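Long-range contact in endoglucanase A (Clostridium acetobutylicum, PDB 3IK2), which probably hydrolyses internal beta-1,4-glucosidic bonds of cellulose and related glucans, as a family 44 glycoside hydrolase: residues A[27-32]-A[395-400]. Residue numbers count along the deposited sequence, not the author numbering.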
loop_
_atom_site.group_PDB
_atom_site.type_symbol
_atom_site.label_atom_id
_atom_site.label_comp_id
_atom_site.label_asym_id
_atom_site.label_seq_id
_atom_site.Cartn_x
_atom_site.Cartn_y
_atom_site.Cartn_z
ATOM N N PHE A 27 -3.820 6.672 12.177
ATOM C CA PHE A 27 -3.117 6.351 13.398
ATOM C C PHE A 27 -3.288 7.429 14.433
ATOM O O PHE A 27 -3.268 8.638 14.115
ATOM C CB PHE A 27 -1.648 6.208 13.083
ATOM C CG PHE A 27 -1.343 5.092 12.120
ATOM C CD1 PHE A 27 -0.667 5.350 10.924
ATOM C CD2 PHE A 27 -1.715 3.781 12.419
ATOM C CE1 PHE A 27 -0.338 4.319 10.046
ATOM C CE2 PHE A 27 -1.413 2.730 11.533
ATOM C CZ PHE A 27 -0.722 3.008 10.346
ATOM N N SER A 28 -3.464 7.006 15.680
ATOM C CA SER A 28 -3.591 7.967 16.787
ATOM C C SER A 28 -2.350 8.851 16.875
ATOM O O SER A 28 -2.466 10.057 17.110
ATOM C CB SER A 28 -3.877 7.253 18.138
ATOM O OG SER A 28 -2.901 6.233 18.367
ATOM N N ASN A 29 -1.164 8.270 16.685
ATOM C CA ASN A 29 0.081 9.067 16.716
ATOM C C ASN A 29 1.230 8.566 15.810
ATOM O O ASN A 29 2.295 8.188 16.287
ATOM C CB ASN A 29 0.574 9.237 18.161
ATOM C CG ASN A 29 1.668 10.282 18.283
ATOM O OD1 ASN A 29 1.805 11.176 17.423
ATOM N ND2 ASN A 29 2.465 10.178 19.344
ATOM N N ALA A 30 1.001 8.562 14.503
ATOM C CA ALA A 30 2.027 8.146 13.561
ATOM C C ALA A 30 1.934 8.969 12.291
ATOM O O ALA A 30 0.842 9.139 11.715
ATOM C CB ALA A 30 1.928 6.673 13.250
ATOM N N LYS A 31 3.101 9.489 11.893
ATOM C CA LYS A 31 3.296 10.268 10.664
ATOM C C LYS A 31 3.057 9.472 9.378
ATOM O O LYS A 31 3.797 8.516 9.064
ATOM C CB LYS A 31 4.732 10.846 10.641
ATOM C CG LYS A 31 4.983 11.826 9.486
ATOM C CD LYS A 31 4.144 13.058 9.645
ATOM C CE LYS A 31 4.054 13.840 8.365
ATOM N NZ LYS A 31 5.204 14.734 8.223
ATOM N N VAL A 32 2.060 9.887 8.599
ATOM C CA VAL A 32 1.868 9.297 7.262
ATOM C C VAL A 32 1.974 10.306 6.134
ATOM O O VAL A 32 1.821 11.494 6.354
ATOM C CB VAL A 32 0.533 8.495 7.140
ATOM C CG1 VAL A 32 0.504 7.318 8.126
ATOM C CG2 VAL A 32 -0.670 9.425 7.297
ATOM N N VAL A 395 3.352 -0.969 14.944
ATOM C CA VAL A 395 3.186 -0.470 13.589
ATOM C C VAL A 395 3.376 1.058 13.581
ATOM O O VAL A 395 4.093 1.608 12.732
ATOM C CB VAL A 395 1.822 -0.890 12.955
ATOM C CG1 VAL A 395 1.493 -0.012 11.706
ATOM C CG2 VAL A 395 1.837 -2.382 12.583
ATOM N N GLN A 396 2.769 1.748 14.541
ATOM C CA GLN A 396 2.930 3.194 14.569
ATOM C C GLN A 396 4.391 3.563 14.809
ATOM O O GLN A 396 4.895 4.479 14.178
ATOM C CB GLN A 396 2.020 3.828 15.626
ATOM C CG GLN A 396 0.562 3.613 15.357
ATOM C CD GLN A 396 -0.325 4.519 16.193
ATOM O OE1 GLN A 396 -0.023 5.691 16.364
ATOM N NE2 GLN A 396 -1.445 3.992 16.664
ATOM N N SER A 397 5.091 2.826 15.676
ATOM C CA SER A 397 6.534 3.088 15.886
ATOM C C SER A 397 7.345 3.010 14.590
ATOM O O SER A 397 8.252 3.797 14.394
ATOM C CB SER A 397 7.178 2.124 16.877
ATOM O OG SER A 397 6.390 1.907 18.005
ATOM N N ALA A 398 7.052 2.021 13.751
ATOM C CA ALA A 398 7.759 1.837 12.488
ATOM C C ALA A 398 7.585 3.044 11.596
ATOM O O ALA A 398 8.574 3.561 11.078
ATOM C CB ALA A 398 7.313 0.559 11.787
ATOM N N PHE A 399 6.342 3.523 11.447
ATOM C CA PHE A 399 6.078 4.730 10.682
ATOM C C PHE A 399 6.825 5.943 11.258
ATOM O O PHE A 399 7.445 6.721 10.522
ATOM C CB PHE A 399 4.571 5.023 10.635
ATOM C CG PHE A 399 3.819 4.251 9.576
ATOM C CD1 PHE A 399 3.292 2.982 9.848
ATOM C CD2 PHE A 399 3.614 4.806 8.297
ATOM C CE1 PHE A 399 2.575 2.263 8.855
ATOM C CE2 PHE A 399 2.887 4.089 7.305
ATOM C CZ PHE A 399 2.379 2.824 7.580
ATOM N N ASN A 400 6.737 6.128 12.573
ATOM C CA ASN A 400 7.470 7.215 13.247
ATOM C C ASN A 400 8.978 7.061 13.184
ATOM O O ASN A 400 9.699 8.052 13.176
ATOM C CB ASN A 400 7.027 7.362 14.702
ATOM C CG ASN A 400 5.656 7.929 14.804
ATOM O OD1 ASN A 400 5.260 8.710 13.941
ATOM N ND2 ASN A 400 4.899 7.529 15.829
HETATM O O HOH W 1 3.816 11.218 14.987
HETATM O O HOH W 2 6.090 7.645 8.165
#
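Residues 27-32 run in extended and turning conformations, without regular secondary structure, along one side of a turn and a half of helix 393-403; among the CA atoms, A30 CA and Q396 CA come nearest, 5.1 Å apart. The contact lies at the closure of a (beta/alpha)8 TIM barrel, where the loop between the first two strands, 22-23 and 34-37, meets the helix that follows the eighth, 379-384. No backbone atom of the helix bonds directly to the loop; the direct hydrogen bonds come from two amide side chains one helical turn apart. Q396 OE1 accepts a hydrogen bond from N29 N (2.8 Å), and Q396 NE2 donates to S28 OG (3.2 Å); the same NE2 also bonds to N392. N400 straddles A30, with ND2 giving a hydrogen bond to N29 O (2.7 Å) and OD1 receiving one from K31 N (3.1 Å), so one carboxamide pairs with the O of one peptide flanking A30 and the N of the other. Between these polar grips the methyl of A30 faces the helix, its CB 3.7 Å from Q396 CB and 4.1 Å from F399 CB. On the apolar side, F27 CZ packs on the buried V395 CG1 (4.0 Å) and F399 CE1 (3.7 Å), the two rings meeting obliquely with planes at 49°, and V32 CG1 lies 4.0 Å from F399 CD2. V395 and F399 also touch Y384 of the eighth strand, which ties this apolar layer to the barrel wall. Two waters complete the seam: one donates to N29 OD1 and N400 OD1, and the other bridges backbone oxygens, 2.6 Å from K31 O and 2.9 Å from F399 O.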